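Local coordinates for protein dehydrogenase (Chromobacterium violaceum, PDB 3Q2I) that probably oxidises the UDP-GlcNAcA sugar with an NAD cofactor, a step in the biosynthesis of 2,3-diacetamido-2,3-dideoxy-D-mannuronic acid, at residues 104-109 with 192-197; 117-122 with 324-329; 128-133 with 309-314. All blocks are in the same frame, centred on the assembly; numbering follows the deposited sequence.

Interaction 1: 104-109 with 192-197. With NAI (1,4-dihydronicotinamide adenine dinucleotide), chain B.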
loop_
_atom_site.group_PDB
_atom_site.type_symbol
_atom_site.label_atom_id
_atom_site.label_comp_id
_atom_site.label_asym_id
_atom_site.label_seq_id
_atom_site.Cartn_x
_atom_site.Cartn_y
_atom_site.Cartn_z
ATOM N N THR A 104 14.759 -12.589 34.774
ATOM C CA THR A 104 13.335 -12.703 34.432
ATOM C C THR A 104 13.111 -14.036 33.739
ATOM O O THR A 104 13.931 -14.494 32.936
ATOM C CB THR A 104 12.850 -11.532 33.506
ATOM O OG1 THR A 104 11.454 -11.772 33.213
ATOM C CG2 THR A 104 13.672 -11.556 32.196
ATOM N N GLU A 105 12.014 -14.715 34.088
ATOM C CA GLU A 105 11.567 -15.831 33.281
ATOM C C GLU A 105 11.223 -15.343 31.850
ATOM O O GLU A 105 11.053 -14.145 31.638
ATOM C CB GLU A 105 10.386 -16.536 33.915
ATOM C CG GLU A 105 10.837 -17.773 34.725
ATOM C CD GLU A 105 11.430 -18.877 33.900
ATOM O OE1 GLU A 105 12.003 -19.852 34.472
ATOM O OE2 GLU A 105 11.443 -18.824 32.651
ATOM N N LYS A 106 11.215 -16.288 30.933
ATOM C CA LYS A 106 10.819 -16.008 29.543
ATOM C C LYS A 106 9.307 -15.987 29.484
ATOM O O LYS A 106 8.596 -16.560 30.315
ATOM C CB LYS A 106 11.382 -17.089 28.623
ATOM C CG LYS A 106 10.803 -18.491 28.891
ATOM C CD LYS A 106 9.367 -18.649 28.384
ATOM C CE LYS A 106 9.055 -20.067 27.925
ATOM N NZ LYS A 106 7.600 -20.278 27.490
ATOM N N PRO A 107 8.747 -15.361 28.447
ATOM C CA PRO A 107 9.528 -14.397 27.663
ATOM C C PRO A 107 9.707 -13.134 28.496
ATOM O O PRO A 107 8.967 -12.899 29.451
ATOM C CB PRO A 107 8.582 -14.082 26.493
ATOM C CG PRO A 107 7.181 -14.192 27.103
ATOM C CD PRO A 107 7.297 -15.332 28.177
ATOM N N MET A 108 10.706 -12.330 28.146
ATOM C CA MET A 108 11.009 -11.165 28.949
ATOM C C MET A 108 9.897 -10.126 28.973
ATOM O O MET A 108 9.725 -9.402 29.940
ATOM C CB MET A 108 12.349 -10.525 28.596
ATOM C CG MET A 108 12.298 -9.915 27.181
ATOM S SD MET A 108 13.945 -9.541 26.473
ATOM C CE MET A 108 14.492 -8.250 27.569
ATOM N N ALA A 109 9.143 -10.044 27.864
ATOM C CA ALA A 109 8.022 -9.113 27.771
ATOM C C ALA A 109 7.025 -9.681 26.778
ATOM O O ALA A 109 7.343 -10.661 26.096
ATOM C CB ALA A 109 8.486 -7.690 27.284
ATOM N N ALA A 192 5.931 -22.358 22.395
ATOM C CA ALA A 192 7.063 -22.680 21.550
ATOM C C ALA A 192 8.227 -21.678 21.606
ATOM O O ALA A 192 9.061 -21.655 20.694
ATOM C CB ALA A 192 6.549 -22.851 20.101
ATOM N N SER A 193 8.280 -20.796 22.611
ATOM C CA SER A 193 9.267 -19.740 22.606
ATOM C C SER A 193 10.713 -20.240 22.596
ATOM O O SER A 193 11.563 -19.560 22.053
ATOM C CB SER A 193 9.040 -18.709 23.717
ATOM O OG SER A 193 9.075 -19.413 24.933
ATOM N N HIS A 194 10.969 -21.405 23.169
ATOM C CA HIS A 194 12.340 -21.948 23.163
ATOM C C HIS A 194 12.757 -22.426 21.775
ATOM O O HIS A 194 13.925 -22.714 21.536
ATOM C CB HIS A 194 12.500 -23.091 24.198
ATOM C CG HIS A 194 12.352 -22.675 25.634
ATOM N ND1 HIS A 194 13.248 -21.843 26.265
ATOM C CD2 HIS A 194 11.493 -23.085 26.598
ATOM C CE1 HIS A 194 12.891 -21.672 27.528
ATOM N NE2 HIS A 194 11.828 -22.421 27.758
ATOM N N TYR A 195 11.775 -22.603 20.881
ATOM C CA TYR A 195 12.042 -22.980 19.502
ATOM C C TYR A 195 12.160 -21.735 18.625
ATOM O O TYR A 195 13.015 -21.693 17.744
ATOM C CB TYR A 195 10.951 -23.929 18.979
ATOM C CG TYR A 195 10.925 -25.256 19.712
ATOM C CD1 TYR A 195 11.428 -26.423 19.135
ATOM C CD2 TYR A 195 10.350 -25.342 20.970
ATOM C CE1 TYR A 195 11.405 -27.621 19.829
ATOM C CE2 TYR A 195 10.342 -26.556 21.685
ATOM C CZ TYR A 195 10.884 -27.675 21.091
ATOM O OH TYR A 195 10.916 -28.875 21.819
ATOM N N VAL A 196 11.344 -20.713 18.892
ATOM C CA VAL A 196 11.545 -19.416 18.234
ATOM C C VAL A 196 12.973 -18.955 18.479
ATOM O O VAL A 196 13.644 -18.395 17.591
ATOM C CB VAL A 196 10.523 -18.312 18.710
ATOM C CG1 VAL A 196 10.903 -16.968 18.057
ATOM C CG2 VAL A 196 9.110 -18.779 18.338
ATOM N N ASP A 197 13.439 -19.198 19.718
ATOM C CA ASP A 197 14.784 -18.796 20.088
ATOM C C ASP A 197 15.826 -19.366 19.136
ATOM O O ASP A 197 16.876 -18.761 18.944
ATOM C CB ASP A 197 15.076 -19.281 21.508
ATOM C CG ASP A 197 16.411 -18.840 22.030
ATOM O OD1 ASP A 197 16.692 -17.636 22.003
ATOM O OD2 ASP A 197 17.164 -19.721 22.518
HETATM P PA NAI B . 1.608 -19.388 37.511
HETATM O O1A NAI B . 0.277 -18.827 37.219
HETATM O O2A NAI B . 1.730 -20.897 38.004
HETATM O O5B NAI B . 2.426 -18.538 38.562
HETATM C C5B NAI B . 1.739 -17.360 38.877
HETATM C C4B NAI B . 2.345 -16.785 40.149
HETATM O O4B NAI B . 2.550 -15.361 40.125
HETATM C C3B NAI B . 1.102 -17.055 40.998
HETATM O O3B NAI B . 1.452 -17.752 42.203
HETATM C C2B NAI B . 0.419 -15.684 41.146
HETATM O O2B NAI B . -0.346 -15.530 42.335
HETATM C C1B NAI B . 1.697 -14.812 41.164
HETATM N N9A NAI B . 1.446 -13.406 40.948
HETATM C C8A NAI B . 0.622 -12.855 39.996
HETATM N N7A NAI B . 0.716 -11.557 40.068
HETATM C C5A NAI B . 1.670 -11.193 40.991
HETATM C C6A NAI B . 2.175 -9.977 41.496
HETATM N N6A NAI B . 1.759 -8.753 41.017
HETATM N N1A NAI B . 3.099 -10.022 42.471
HETATM C C2A NAI B . 3.496 -11.185 42.946
HETATM N N3A NAI B . 3.064 -12.372 42.526
HETATM C C4A NAI B . 2.122 -12.391 41.559
HETATM O O3 NAI B . 2.484 -19.265 36.186
HETATM P PN NAI B . 3.780 -20.016 35.803
HETATM O O1N NAI B . 3.487 -21.169 34.884
HETATM O O2N NAI B . 4.730 -20.330 36.985
HETATM O O5D NAI B . 4.521 -19.087 34.691
HETATM C C5D NAI B . 5.263 -18.090 35.354
HETATM C C4D NAI B . 6.231 -17.395 34.401
HETATM O O4D NAI B . 7.197 -18.403 34.059
HETATM C C3D NAI B . 5.620 -17.002 33.026
HETATM O O3D NAI B . 6.333 -15.843 32.591
HETATM C C2D NAI B . 5.999 -18.172 32.111
HETATM O O2D NAI B . 6.185 -17.764 30.757
HETATM C C1D NAI B . 7.372 -18.644 32.674
HETATM N N1N NAI B . 7.653 -20.034 32.397
HETATM C C2N NAI B . 8.813 -20.366 31.873
HETATM C C3N NAI B . 9.122 -21.683 31.510
HETATM C C7N NAI B . 10.444 -22.044 30.952
HETATM O O7N NAI B . 10.670 -23.003 30.237
HETATM N N7N NAI B . 11.532 -21.267 31.229
HETATM C C4N NAI B . 8.093 -22.638 31.639
HETATM C C5N NAI B . 6.933 -22.261 32.292
HETATM C C6N NAI B . 6.718 -20.956 32.657
#
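Lys106 meets Ser193 and His194 where the loop leaving strand 101-104 faces the first turn of helix 193-203. That loop turns at a cis peptide before Pro107, while Ala192 occupies the N-cap position of the helix and its O accepts from both Tyr195 N and Val196 N. Lys106 carries the protein part of the contact. With CG set between the backbone N and the carbonyl carbon (chi1 65°) and further bends at chi2 and chi3, the chain curls so that CE lies 3.1 Å from Ser193 OG and 3.6 Å from His194 NE2. The Lys106 chain crosses the His194 side chain at about a right angle, its CE standing oblique to the imidazole. Lys106 NZ and Ser193 OG both hydrogen-bond to Asn190 O, and NZ also binds O4' of the UDP-sugar.

In the family-wide arrangement of a Rossmann NAD-binding domain joined to an alpha/beta domain, this is the cleft between the two, here holding the nicotinamide end of NADH. The carboxamide is gripped from both segments: His194 NE2 donates to NAI O7N at 2.8 Å, with an N-H...O angle of 166°, and NAI N7N donates to Glu105 OE2 at 2.8 Å, nearly straight at 170°. Donor and acceptor are thus matched at each end of the amide, which fixes its rotation. Glu105 is itself positioned: Lys106 N meets OE2 on the anti side and somewhat out of the carboxylate plane, and OE1 is bonded to His28 and His304. The neighbouring ribose is held by the loop backbone, NAI O2D donating to Lys106 O at 2.7 Å, while Pro107 CD approaches the same hydroxyl oxygen, NAI O2D, at 3.7 Å.

Interaction 2: 117-122 with 324-329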
loop_
_atom_site.group_PDB
_atom_site.type_symbol
_atom_site.label_atom_id
_atom_site.label_comp_id
_atom_site.label_asym_id
_atom_site.label_seq_id
_atom_site.Cartn_x
_atom_site.Cartn_y
_atom_site.Cartn_z
ATOM N N GLU A 117 12.293 -1.138 27.280
ATOM C CA GLU A 117 12.329 -0.305 28.480
ATOM C C GLU A 117 12.992 -1.097 29.615
ATOM O O GLU A 117 13.720 -0.502 30.424
ATOM C CB GLU A 117 10.936 0.175 28.872
ATOM C CG GLU A 117 10.438 1.300 27.961
ATOM C CD GLU A 117 11.393 2.509 27.846
ATOM O OE1 GLU A 117 12.145 2.836 28.793
ATOM O OE2 GLU A 117 11.427 3.149 26.772
ATOM N N MET A 118 12.790 -2.411 29.689
ATOM C CA MET A 118 13.440 -3.135 30.788
ATOM C C MET A 118 14.965 -3.196 30.594
ATOM O O MET A 118 15.762 -3.089 31.559
ATOM C CB MET A 118 12.751 -4.484 31.033
ATOM C CG MET A 118 12.830 -5.460 29.919
ATOM S SD MET A 118 11.552 -6.748 30.089
ATOM C CE MET A 118 12.231 -7.696 31.497
ATOM N N VAL A 119 15.440 -3.303 29.349
ATOM C CA VAL A 119 16.858 -3.251 29.019
ATOM C C VAL A 119 17.450 -1.861 29.331
ATOM O O VAL A 119 18.571 -1.764 29.877
ATOM C CB VAL A 119 17.120 -3.726 27.568
ATOM C CG1 VAL A 119 18.578 -3.497 27.122
ATOM C CG2 VAL A 119 16.740 -5.229 27.448
ATOM N N LYS A 120 16.743 -0.812 28.937
ATOM C CA LYS A 120 17.189 0.581 29.165
ATOM C C LYS A 120 17.338 0.829 30.681
ATOM O O LYS A 120 18.335 1.447 31.089
ATOM C CB LYS A 120 16.166 1.575 28.585
ATOM C CG LYS A 120 16.577 3.063 28.733
ATOM C CD LYS A 120 15.758 3.972 27.816
ATOM C CE LYS A 120 16.522 4.250 26.517
ATOM N NZ LYS A 120 17.458 5.423 26.592
ATOM N N ALA A 121 16.426 0.277 31.490
ATOM C CA ALA A 121 16.396 0.550 32.950
ATOM C C ALA A 121 17.564 -0.180 33.588
ATOM O O ALA A 121 18.216 0.382 34.493
ATOM C CB ALA A 121 15.068 0.095 33.589
ATOM N N ALA A 122 17.815 -1.410 33.168
ATOM C CA ALA A 122 18.960 -2.162 33.676
ATOM C C ALA A 122 20.255 -1.502 33.224
ATOM O O ALA A 122 21.204 -1.394 34.014
ATOM C CB ALA A 122 18.895 -3.631 33.242
ATOM N N ASP A 324 21.635 -12.454 28.475
ATOM C CA ASP A 324 21.196 -11.237 29.142
ATOM C C ASP A 324 19.981 -10.613 28.440
ATOM O O ASP A 324 19.497 -11.214 27.486
ATOM C CB ASP A 324 22.322 -10.233 29.297
ATOM C CG ASP A 324 22.918 -9.747 27.973
ATOM O OD1 ASP A 324 23.990 -9.082 28.033
ATOM O OD2 ASP A 324 22.376 -10.005 26.884
ATOM N N GLY A 325 19.501 -9.476 28.937
ATOM C CA GLY A 325 18.305 -8.847 28.366
ATOM C C GLY A 325 18.471 -8.537 26.891
ATOM O O GLY A 325 17.533 -8.768 26.085
ATOM N N ARG A 326 19.633 -8.043 26.497
ATOM C CA ARG A 326 19.887 -7.763 25.107
ATOM C C ARG A 326 19.836 -9.009 24.235
ATOM O O ARG A 326 19.349 -9.004 23.090
ATOM C CB ARG A 326 21.253 -7.128 24.961
ATOM C CG ARG A 326 21.168 -5.689 24.717
ATOM C CD ARG A 326 22.549 -5.098 24.405
ATOM N NE ARG A 326 22.206 -3.706 24.465
ATOM C CZ ARG A 326 22.023 -2.998 25.571
ATOM N NH1 ARG A 326 22.298 -3.528 26.784
ATOM N NH2 ARG A 326 21.586 -1.762 25.474
ATOM N N GLU A 327 20.311 -10.134 24.746
ATOM C CA GLU A 327 20.200 -11.408 24.033
ATOM C C GLU A 327 18.720 -11.796 23.941
ATOM O O GLU A 327 18.249 -12.172 22.854
ATOM C CB GLU A 327 21.009 -12.517 24.731
ATOM C CG GLU A 327 20.894 -13.870 24.003
ATOM C CD GLU A 327 21.616 -13.912 22.653
ATOM O OE1 GLU A 327 21.403 -14.887 21.882
ATOM O OE2 GLU A 327 22.411 -12.984 22.353
ATOM N N GLY A 328 17.957 -11.589 25.018
ATOM C CA GLY A 328 16.525 -11.901 25.040
ATOM C C GLY A 328 15.774 -11.067 23.987
ATOM O O GLY A 328 14.786 -11.540 23.448
ATOM N N LEU A 329 16.233 -9.863 23.696
ATOM C CA LEU A 329 15.504 -9.024 22.731
ATOM C C LEU A 329 15.552 -9.657 21.353
ATOM O O LEU A 329 14.684 -9.283 20.509
ATOM C CB LEU A 329 16.167 -7.655 22.662
ATOM C CG LEU A 329 15.963 -6.724 23.861
ATOM C CD1 LEU A 329 16.788 -5.450 23.631
ATOM C CD2 LEU A 329 14.501 -6.391 24.098
#
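Val119 packs on Gly325, Arg326 and Leu329 where helices 112-125 and 325-344 run nearly antiparallel, the short segment axes being 162° apart in direction and 9.9 Å apart at closest approach, with the CA atoms of Val119 and Gly325 at 5.8 Å. Of segment 117-122, Val119 alone makes side-chain contact, and its two methyls have separate targets. CG1, placed anti to the backbone N (chi1 172°), rests over one face of the Arg326 guanidinium, 3.5 Å above the plane and offset toward the rim; its shortest distance there is 3.7 Å, to Arg326 NH1. CG2 faces the other helix, 3.8 Å from the backbone carbon C of Gly325, and meets Leu329 CD1 tip to tip at 3.8 Å. Gly325 presents bare backbone to this methyl, which accounts for the close approach of the CA atoms.

Helix 325-344 starts right here. Asp324 is its N-cap, its OD2 accepting from Glu327 N at 3.0 Å nearly along the C-O axis. The pairing joins a Rossmann-domain helix to a helix of the C-terminal family region.

Arg326 runs extended from CG to NE across the valine. Its NH2 forms a salt bridge with Asp123, further along the helix of Val119, and NE one with Glu182 of a second subunit. Between the two segments there is no hydrogen bond, and Val119 makes only van der Waals contacts; the guanidinium offers a face to a methyl while NE and NH2 go to carboxylates, so that one side chain serves both the interdomain and the intersubunit interface.

Interaction 3: 128-133 with 309-314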
loop_
_atom_site.group_PDB
_atom_site.type_symbol
_atom_site.label_atom_id
_atom_site.label_comp_id
_atom_site.label_asym_id
_atom_site.label_seq_id
_atom_site.Cartn_x
_atom_site.Cartn_y
_atom_site.Cartn_z
ATOM N N HIS A 128 22.716 -6.158 36.070
ATOM C CA HIS A 128 22.417 -7.222 35.105
ATOM C C HIS A 128 20.926 -7.447 34.951
ATOM O O HIS A 128 20.163 -7.304 35.898
ATOM C CB HIS A 128 23.061 -8.546 35.521
ATOM C CG HIS A 128 24.553 -8.532 35.481
ATOM N ND1 HIS A 128 25.274 -8.637 34.311
ATOM C CD2 HIS A 128 25.461 -8.533 36.488
ATOM C CE1 HIS A 128 26.564 -8.657 34.596
ATOM N NE2 HIS A 128 26.703 -8.609 35.907
ATOM N N LEU A 129 20.550 -7.839 33.742
ATOM C CA LEU A 129 19.225 -8.409 33.479
ATOM C C LEU A 129 19.522 -9.751 32.801
ATOM O O LEU A 129 20.035 -9.822 31.677
ATOM C CB LEU A 129 18.437 -7.437 32.575
ATOM C CG LEU A 129 17.119 -8.018 32.038
ATOM C CD1 LEU A 129 16.161 -8.390 33.148
ATOM C CD2 LEU A 129 16.490 -6.956 31.133
ATOM N N PHE A 130 19.238 -10.855 33.495
ATOM C CA PHE A 130 19.350 -12.210 32.942
ATOM C C PHE A 130 17.969 -12.634 32.472
ATOM O O PHE A 130 16.999 -12.284 33.125
ATOM C CB PHE A 130 19.708 -13.181 34.093
ATOM C CG PHE A 130 21.021 -12.870 34.792
ATOM C CD1 PHE A 130 22.193 -13.473 34.297
ATOM C CD2 PHE A 130 21.052 -12.063 35.930
ATOM C CE1 PHE A 130 23.449 -13.262 34.961
ATOM C CE2 PHE A 130 22.319 -11.860 36.605
ATOM C CZ PHE A 130 23.467 -12.434 36.072
ATOM N N VAL A 131 17.907 -13.342 31.342
ATOM C CA VAL A 131 16.628 -13.873 30.838
ATOM C C VAL A 131 16.833 -15.359 30.793
ATOM O O VAL A 131 17.823 -15.862 30.247
ATOM C CB VAL A 131 16.319 -13.319 29.422
ATOM C CG1 VAL A 131 14.981 -13.934 28.926
ATOM C CG2 VAL A 131 16.280 -11.791 29.439
ATOM N N VAL A 132 15.867 -16.101 31.326
ATOM C CA VAL A 132 15.974 -17.549 31.411
ATOM C C VAL A 132 15.700 -18.225 30.096
ATOM O O VAL A 132 14.541 -18.282 29.678
ATOM C CB VAL A 132 15.032 -18.101 32.497
ATOM C CG1 VAL A 132 15.149 -19.603 32.512
ATOM C CG2 VAL A 132 15.273 -17.447 33.841
ATOM N N LYS A 133 16.737 -18.718 29.450
ATOM C CA LYS A 133 16.642 -19.581 28.261
ATOM C C LYS A 133 17.387 -20.892 28.572
ATOM O O LYS A 133 18.489 -21.178 28.070
ATOM C CB LYS A 133 17.250 -18.869 27.043
ATOM C CG LYS A 133 16.414 -17.709 26.513
ATOM C CD LYS A 133 17.105 -16.944 25.383
ATOM C CE LYS A 133 16.247 -15.743 24.943
ATOM N NZ LYS A 133 15.199 -16.316 24.015
ATOM N N ASP A 309 23.931 -22.096 37.430
ATOM C CA ASP A 309 25.399 -22.129 37.568
ATOM C C ASP A 309 25.985 -20.915 36.812
ATOM O O ASP A 309 26.852 -20.220 37.336
ATOM C CB ASP A 309 25.939 -23.427 36.969
ATOM C CG ASP A 309 27.465 -23.524 37.007
ATOM O OD1 ASP A 309 28.023 -23.303 38.095
ATOM O OD2 ASP A 309 28.110 -23.787 35.968
ATOM N N ASN A 310 25.519 -20.616 35.590
ATOM C CA ASN A 310 26.024 -19.414 34.922
ATOM C C ASN A 310 25.718 -18.098 35.646
ATOM O O ASN A 310 26.548 -17.172 35.633
ATOM C CB ASN A 310 25.585 -19.373 33.441
ATOM C CG ASN A 310 25.827 -18.010 32.795
ATOM O OD1 ASN A 310 24.876 -17.288 32.519
ATOM N ND2 ASN A 310 27.091 -17.660 32.538
ATOM N N VAL A 311 24.535 -17.981 36.250
ATOM C CA VAL A 311 24.141 -16.766 36.929
ATOM C C VAL A 311 25.031 -16.589 38.168
ATOM O O VAL A 311 25.517 -15.490 38.429
ATOM C CB VAL A 311 22.675 -16.811 37.340
ATOM C CG1 VAL A 311 22.270 -15.649 38.225
ATOM C CG2 VAL A 311 21.760 -16.877 36.072
ATOM N N ILE A 312 25.228 -17.694 38.886
ATOM C CA ILE A 312 26.146 -17.691 40.041
ATOM C C ILE A 312 27.560 -17.340 39.643
ATOM O O ILE A 312 28.115 -16.415 40.222
ATOM C CB ILE A 312 26.061 -19.035 40.804
ATOM C CG1 ILE A 312 24.718 -19.084 41.543
ATOM C CG2 ILE A 312 27.204 -19.159 41.879
ATOM C CD1 ILE A 312 24.291 -20.516 41.841
ATOM N N LYS A 313 28.116 -18.017 38.651
ATOM C CA LYS A 313 29.442 -17.664 38.144
ATOM C C LYS A 313 29.547 -16.204 37.722
ATOM O O LYS A 313 30.526 -15.509 38.033
ATOM C CB LYS A 313 29.902 -18.597 37.031
ATOM C CG LYS A 313 30.124 -20.037 37.458
ATOM C CD LYS A 313 30.481 -20.876 36.256
ATOM C CE LYS A 313 31.315 -22.050 36.731
ATOM N NZ LYS A 313 30.696 -23.330 36.337
ATOM N N THR A 314 28.500 -15.670 37.085
ATOM C CA THR A 314 28.591 -14.269 36.692
ATOM C C THR A 314 28.751 -13.405 37.928
ATOM O O THR A 314 29.542 -12.448 37.928
ATOM C CB THR A 314 27.286 -13.851 35.903
ATOM O OG1 THR A 314 27.255 -14.627 34.708
ATOM C CG2 THR A 314 27.270 -12.358 35.563
#
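Phe130, on strand 129-131, fits against Val311 and Thr314 of helix 304-315, and this is the tight part of the contact. The backbones stand well apart, 7.7 Å between the CA atoms of Phe130 and Val311, so side chains span the gap. Val311 covers one face of the phenyl ring: CG1 sits over its centre, 4.1 Å from the Phe130 centroid and 12° off the normal, a CH-pi contact. The second methyl, CG2, reaches Phe130 CD1 at 3.9 Å. Thr314 comes instead to the rim, its CB in the ring plane and its CG2 3.8 Å from Phe130 CZ. Face and edge of one ring are thus engaged by residues three positions apart on the helix.

Strand 129-131 is the edge strand of the parallel Rossmann sheet within this chain, paired on its inner side with strand 101-104, and helix 304-315 comes from the C-terminal family region.

Toward the partly exposed end the packing thins. The His128 and Thr314 CA atoms are 9.5 Å apart, and the contact there is a single methyl: Thr314 CG2 lies over one face of the imidazole, offset toward the rim and 25° off the normal from the His128 centroid. With OG1 anti to the carbonyl carbon (chi1 -64°), CG2 falls anti to the backbone N and turns to the strand, while OG1 points back to its own helix and donates to Asn310 O at 2.8 Å. This carbonyl also accepts from Thr314 N, the two donors arriving from opposite faces of its plane. On the partly exposed side of the helix, Asp309 OD2 takes Lys313 NZ on its syn lone pair, a salt bridge of 2.7 Å.

All three contacts join the NAD-binding Rossmann region to the C-terminal family region, and their centres lie about 13 to 15 Å apart. Along the chain the first segments come in order, loop 104-109, helix 112-125, strand 129-131, but the partners follow as 192-197, 309-314, 324-329, so interaction 1 crosses the other two while interaction 3 falls within the span of interaction 2. Neighbouring strands 101-104 and 129-131 connect interactions 1 and 3, as does the Asp197-Lys133 salt bridge; Met108 packs against both segments of interaction 2. Interaction 1 lies at the cofactor and sugar, whereas interactions 2 and 3 join the two regions farther from the chain centre.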